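Local coordinates for protein rifin (Plasmodium falciparum, PDB 7JZK) that presents a V2 domain, probably on the surface of infected red blood cells, that binds the LAIR1 ectodomain carried by antibody MGD21, at residues B[29-34]-B[118-123]; B[39-44]-B[83-88]. All coordinates share one frame; numbering follows the deposited sequence.

Overall arrangement
From the N terminus, long helix 13-39 supplies residues 29-34, the first half of contact 1, and then runs out at the turn that opens contact 2. The chain continues through the two-stranded hairpin 43-44/47-48 and helices 49-55 and 61-75 before residues 83-88 return to 39-44, closing contact 2 at the start of helix 86-94. Only later does helix 108-126 bring residues 118-123 back against helix 13-39 and close contact 1, the outer of two loops with contact 2 lying within it. The centres of the two contacts lie about 17 Å apart. Helix 13-39 is thus tied along its side to the last helix and near its C-terminal end to helix 86-94.

Contact 1 (B[29-34]-B[118-123]); sequences NAIIGA and QLVEKA
Three alanine methyls and the branched side chains of Ile31, Leu119 and Val120 make the first shell of this roughly antiparallel helix-helix interface in the largely helical RIFIN V2 domain. Ala30 meets Ala123 methyl to methyl, CB to CB at 3.8 Å. One turn later along helix 13-39, Ala34 CB presses on CD1 of Leu119 at 3.5 Å, a tight contact. The CB of Leu119 already points across the interface; its first torsion sets CG anti to the carbonyl carbon, beside the backbone N (chi1 -82°), and the second then turns CD1 to Ala34. Beside the alanine row, Ile31 and Val120 lie side by side and point the same way. Ile31 CG1 is anti to its backbone N (chi1 -162°); this, with the second torsion, brings CD1 to Val120 CG1 at 3.8 Å and, more loosely, to Ala123 CB at 4.4 Å.

The second shell is the backbone. Small side chains let the helices approach until the CA atoms of Ala30 and Ala123 are 5.4 Å apart, and the axes of the two short segments approach to 9.1 Å, their directions 138° apart. No hydrogen bond spans the two segments, so the contact rests on apolar surfaces. Each helix keeps its own bonding: Ala34 N donates to Ala30 O and Ala123 N to Leu119 O, which sets the spacing of the contacting residues one turn apart on both sides.

Farther out, Tyr58 from a loop touches Ala30, Ile31 and Ala123, and Phe53 of helix 49-55 packs on Ile31, so the Ile31 side of the interface is joined to the intervening part of the fold. On the Ala34 side the exposed Lys122 makes a looser approach, its CD lying 4.3 Å from Ala34 CB.

Contact 2 (B[39-44]-B[83-88]); sequences FHIDNL and IVNQAF
The carbonyl oxygen of His40 is the best-held polar atom here, gripped across the segments by one hydrogen bond: Asn85 ND2 donates to His40 O at 2.7 Å, nearly straight at 171° and in the plane of both the carbonyl and the amide. Asn85 CG stands anti to its backbone N (chi1 -168°), which directs the amide toward His40. The other end of that amide is also used, since Asn85 OD1 accepts from Phe88 N at 3.1 Å, with the donor above the carbonyl plane. Two bonds therefore fix the amide's rotation. Ile41 CD1 sits over one face of the Phe88 ring, 3.9 Å from the centroid and 24° off the normal, a CH-pi contact displaced toward the rim. Phe39 crosses the same ring obliquely, CD1 to CE1 at 4.1 Å, and Phe39 O receives a CA-H...O contact from Phe88. At the exposed border His40 CB lies on Ala87 CB at 3.7 Å. Helix 61-75 adds Met72 and Ser75 against Phe88, while neighbouring Gln86 bonds through OE1 to Tyr43 OH of the LAIR1 chain. This is an Asn N-cap on helix 86-94 whose amide also bonds His40 O, where His40 leaves helix 13-39 with positive phi.

Contact 1 (B[29-34]-B[118-123])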
loop_
_atom_site.group_PDB
_atom_site.type_symbol
_atom_site.label_atom_id
_atom_site.label_comp_id
_atom_site.label_asym_id
_atom_site.label_seq_id
_atom_site.Cartn_x
_atom_site.Cartn_y
_atom_site.Cartn_z
ATOM N N ASN B 29 -21.129 -14.056 4.806
ATOM C CA ASN B 29 -20.665 -14.612 3.544
ATOM C C ASN B 29 -20.699 -13.576 2.434
ATOM O O ASN B 29 -19.797 -13.545 1.592
ATOM C CB ASN B 29 -21.503 -15.827 3.160
ATOM C CG ASN B 29 -21.257 -16.999 4.066
ATOM O OD1 ASN B 29 -20.541 -16.879 5.059
ATOM N ND2 ASN B 29 -21.856 -18.140 3.746
ATOM N N ALA B 30 -21.712 -12.706 2.425
ATOM C CA ALA B 30 -21.787 -11.690 1.379
ATOM C C ALA B 30 -20.636 -10.694 1.484
ATOM O O ALA B 30 -19.987 -10.364 0.478
ATOM C CB ALA B 30 -23.134 -10.968 1.441
ATOM N N ILE B 31 -20.354 -10.203 2.696
ATOM C CA ILE B 31 -19.274 -9.220 2.750
ATOM C C ILE B 31 -17.937 -9.895 2.519
ATOM O O ILE B 31 -17.026 -9.294 1.945
ATOM C CB ILE B 31 -19.231 -8.406 4.055
ATOM C CG1 ILE B 31 -18.383 -7.153 3.836
ATOM C CG2 ILE B 31 -18.583 -9.197 5.153
ATOM C CD1 ILE B 31 -18.800 -6.307 2.649
ATOM N N ILE B 32 -17.798 -11.155 2.918
ATOM C CA ILE B 32 -16.513 -11.808 2.759
ATOM C C ILE B 32 -16.255 -12.024 1.287
ATOM O O ILE B 32 -15.161 -11.746 0.786
ATOM C CB ILE B 32 -16.441 -13.124 3.565
ATOM C CG1 ILE B 32 -16.291 -12.834 5.064
ATOM C CG2 ILE B 32 -15.296 -14.009 3.019
ATOM C CD1 ILE B 32 -16.695 -14.023 5.971
ATOM N N GLY B 33 -17.248 -12.536 0.568
ATOM C CA GLY B 33 -17.088 -12.686 -0.861
ATOM C C GLY B 33 -16.762 -11.381 -1.547
ATOM O O GLY B 33 -15.923 -11.346 -2.442
ATOM N N ALA B 34 -17.429 -10.291 -1.147
ATOM C CA ALA B 34 -17.177 -9.009 -1.799
ATOM C C ALA B 34 -15.736 -8.527 -1.566
ATOM O O ALA B 34 -15.057 -8.084 -2.505
ATOM C CB ALA B 34 -18.194 -7.976 -1.301
ATOM N N GLN B 118 -18.999 1.067 -1.079
ATOM C CA GLN B 118 -19.744 0.459 -2.173
ATOM C C GLN B 118 -19.952 -1.033 -1.941
ATOM O O GLN B 118 -21.046 -1.560 -2.181
ATOM C CB GLN B 118 -19.019 0.680 -3.491
ATOM C CG GLN B 118 -18.557 2.098 -3.732
ATOM C CD GLN B 118 -19.449 2.802 -4.710
ATOM O OE1 GLN B 118 -20.675 2.680 -4.635
ATOM N NE2 GLN B 118 -18.850 3.523 -5.655
ATOM N N LEU B 119 -18.933 -1.726 -1.434
ATOM C CA LEU B 119 -19.054 -3.176 -1.298
ATOM C C LEU B 119 -20.103 -3.572 -0.258
ATOM O O LEU B 119 -20.871 -4.517 -0.474
ATOM C CB LEU B 119 -17.690 -3.803 -0.991
ATOM C CG LEU B 119 -16.706 -4.076 -2.144
ATOM C CD1 LEU B 119 -17.302 -5.075 -3.090
ATOM C CD2 LEU B 119 -16.323 -2.856 -2.940
ATOM N N VAL B 120 -20.169 -2.857 0.866
ATOM C CA VAL B 120 -21.184 -3.199 1.857
ATOM C C VAL B 120 -22.571 -2.854 1.340
ATOM O O VAL B 120 -23.540 -3.597 1.574
ATOM C CB VAL B 120 -20.898 -2.511 3.205
ATOM C CG1 VAL B 120 -19.462 -2.727 3.613
ATOM C CG2 VAL B 120 -21.200 -1.031 3.138
ATOM N N GLU B 121 -22.690 -1.757 0.586
ATOM C CA GLU B 121 -23.998 -1.461 0.028
ATOM C C GLU B 121 -24.407 -2.548 -0.946
ATOM O O GLU B 121 -25.566 -2.954 -0.970
ATOM C CB GLU B 121 -24.023 -0.091 -0.639
ATOM C CG GLU B 121 -23.580 1.015 0.296
ATOM C CD GLU B 121 -24.275 0.981 1.647
ATOM O OE1 GLU B 121 -23.590 1.244 2.660
ATOM O OE2 GLU B 121 -25.484 0.674 1.709
ATOM N N LYS B 122 -23.453 -3.068 -1.718
ATOM C CA LYS B 122 -23.764 -4.121 -2.677
ATOM C C LYS B 122 -24.146 -5.422 -1.978
ATOM O O LYS B 122 -25.076 -6.118 -2.408
ATOM C CB LYS B 122 -22.561 -4.331 -3.607
ATOM C CG LYS B 122 -22.528 -5.686 -4.331
ATOM C CD LYS B 122 -21.581 -6.708 -3.672
ATOM C CE LYS B 122 -21.809 -8.132 -4.210
ATOM N NZ LYS B 122 -23.131 -8.729 -3.823
ATOM N N ALA B 123 -23.479 -5.750 -0.873
ATOM C CA ALA B 123 -23.815 -6.980 -0.166
ATOM C C ALA B 123 -25.230 -6.895 0.418
ATOM O O ALA B 123 -26.081 -7.774 0.191
ATOM C CB ALA B 123 -22.736 -7.255 0.886
#

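Contact 2 (B[39-44]-B[83-88])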
loop_
_atom_site.group_PDB
_atom_site.type_symbol
_atom_site.label_atom_id
_atom_site.label_comp_id
_atom_site.label_asym_id
_atom_site.label_seq_id
_atom_site.Cartn_x
_atom_site.Cartn_y
_atom_site.Cartn_z
ATOM N N PHE B 39 -10.593 -7.221 -3.352
ATOM C CA PHE B 39 -9.232 -7.006 -2.882
ATOM C C PHE B 39 -8.344 -8.230 -3.049
ATOM O O PHE B 39 -7.131 -8.113 -2.877
ATOM C CB PHE B 39 -9.224 -6.602 -1.409
ATOM C CG PHE B 39 -9.838 -5.270 -1.146
ATOM C CD1 PHE B 39 -9.111 -4.108 -1.301
ATOM C CD2 PHE B 39 -11.158 -5.182 -0.719
ATOM C CE1 PHE B 39 -9.693 -2.868 -1.054
ATOM C CE2 PHE B 39 -11.744 -3.950 -0.463
ATOM C CZ PHE B 39 -11.011 -2.793 -0.632
ATOM N N HIS B 40 -8.897 -9.378 -3.435
ATOM C CA HIS B 40 -8.083 -10.564 -3.677
ATOM C C HIS B 40 -7.282 -10.903 -2.435
ATOM O O HIS B 40 -6.151 -11.370 -2.504
ATOM C CB HIS B 40 -7.201 -10.361 -4.914
ATOM C CG HIS B 40 -7.880 -9.532 -5.966
ATOM N ND1 HIS B 40 -8.941 -10.008 -6.716
ATOM C CD2 HIS B 40 -7.706 -8.235 -6.335
ATOM C CE1 HIS B 40 -9.355 -9.053 -7.534
ATOM N NE2 HIS B 40 -8.628 -7.967 -7.318
ATOM N N ILE B 41 -7.973 -10.762 -1.307
ATOM C CA ILE B 41 -7.388 -11.087 0.016
ATOM C C ILE B 41 -8.240 -12.172 0.686
ATOM O O ILE B 41 -9.417 -12.246 0.389
ATOM C CB ILE B 41 -7.277 -9.793 0.850
ATOM C CG1 ILE B 41 -5.994 -9.754 1.673
ATOM C CG2 ILE B 41 -8.514 -9.535 1.695
ATOM C CD1 ILE B 41 -4.747 -9.784 0.838
ATOM N N ASP B 42 -7.622 -13.034 1.486
ATOM C CA ASP B 42 -8.334 -14.118 2.202
ATOM C C ASP B 42 -8.200 -13.909 3.706
ATOM O O ASP B 42 -8.932 -14.553 4.461
ATOM C CB ASP B 42 -7.724 -15.460 1.832
ATOM C CG ASP B 42 -7.898 -15.787 0.365
ATOM O OD1 ASP B 42 -8.974 -16.297 0.007
ATOM O OD2 ASP B 42 -6.962 -15.517 -0.404
ATOM N N ASN B 43 -7.297 -13.036 4.116
ATOM C CA ASN B 43 -7.033 -12.835 5.554
ATOM C C ASN B 43 -6.990 -11.343 5.853
ATOM O O ASN B 43 -6.573 -10.599 4.980
ATOM C CB ASN B 43 -5.730 -13.518 5.960
ATOM C CG ASN B 43 -5.705 -14.998 5.654
ATOM O OD1 ASN B 43 -6.445 -15.772 6.251
ATOM N ND2 ASN B 43 -4.854 -15.404 4.727
ATOM N N LEU B 44 -7.468 -10.948 7.027
ATOM C CA LEU B 44 -7.414 -9.538 7.454
ATOM C C LEU B 44 -6.981 -9.456 8.910
ATOM O O LEU B 44 -7.491 -10.225 9.714
ATOM C CB LEU B 44 -8.775 -8.879 7.267
ATOM C CG LEU B 44 -8.775 -7.361 7.169
ATOM C CD1 LEU B 44 -7.716 -6.896 6.187
ATOM C CD2 LEU B 44 -10.147 -6.866 6.752
ATOM N N ILE B 83 6.657 -9.766 -2.947
ATOM C CA ILE B 83 5.272 -9.670 -2.511
ATOM C C ILE B 83 4.532 -10.827 -3.147
ATOM O O ILE B 83 4.448 -10.922 -4.370
ATOM C CB ILE B 83 4.616 -8.331 -2.878
ATOM C CG1 ILE B 83 5.139 -7.187 -2.003
ATOM C CG2 ILE B 83 3.085 -8.394 -2.746
ATOM C CD1 ILE B 83 6.422 -6.572 -2.474
ATOM N N VAL B 84 4.044 -11.739 -2.309
ATOM C CA VAL B 84 3.387 -12.946 -2.809
ATOM C C VAL B 84 2.085 -12.594 -3.519
ATOM O O VAL B 84 1.818 -13.081 -4.618
ATOM C CB VAL B 84 3.161 -13.969 -1.676
ATOM C CG1 VAL B 84 2.282 -15.102 -2.166
ATOM C CG2 VAL B 84 4.494 -14.490 -1.129
ATOM N N ASN B 85 1.306 -11.687 -2.910
ATOM C CA ASN B 85 -0.032 -11.236 -3.382
ATOM C C ASN B 85 0.012 -9.908 -4.146
ATOM O O ASN B 85 -0.257 -8.889 -3.534
ATOM C CB ASN B 85 -1.099 -11.269 -2.286
ATOM C CG ASN B 85 -2.521 -11.102 -2.773
ATOM O OD1 ASN B 85 -2.770 -10.712 -3.905
ATOM N ND2 ASN B 85 -3.469 -11.392 -1.904
ATOM N N GLN B 86 0.405 -9.922 -5.402
ATOM C CA GLN B 86 0.411 -8.716 -6.255
ATOM C C GLN B 86 -0.998 -8.161 -6.503
ATOM O O GLN B 86 -1.117 -6.952 -6.592
ATOM C CB GLN B 86 1.191 -9.035 -7.525
ATOM C CG GLN B 86 2.620 -9.467 -7.249
ATOM C CD GLN B 86 3.583 -8.320 -7.403
ATOM O OE1 GLN B 86 3.344 -7.389 -8.163
ATOM N NE2 GLN B 86 4.693 -8.388 -6.690
ATOM N N ALA B 87 -2.009 -8.996 -6.644
ATOM C CA ALA B 87 -3.373 -8.546 -6.980
ATOM C C ALA B 87 -3.926 -7.587 -5.932
ATOM O O ALA B 87 -4.647 -6.665 -6.306
ATOM C CB ALA B 87 -4.255 -9.736 -7.138
ATOM N N PHE B 88 -3.642 -7.846 -4.670
ATOM C CA PHE B 88 -4.045 -6.944 -3.589
ATOM C C PHE B 88 -3.402 -5.573 -3.749
ATOM O O PHE B 88 -4.083 -4.552 -3.712
ATOM C CB PHE B 88 -3.655 -7.567 -2.237
ATOM C CG PHE B 88 -3.996 -6.729 -1.035
ATOM C CD1 PHE B 88 -5.212 -6.068 -0.945
ATOM C CD2 PHE B 88 -3.119 -6.643 0.028
ATOM C CE1 PHE B 88 -5.537 -5.320 0.199
ATOM C CE2 PHE B 88 -3.435 -5.886 1.166
ATOM C CZ PHE B 88 -4.643 -5.223 1.243
#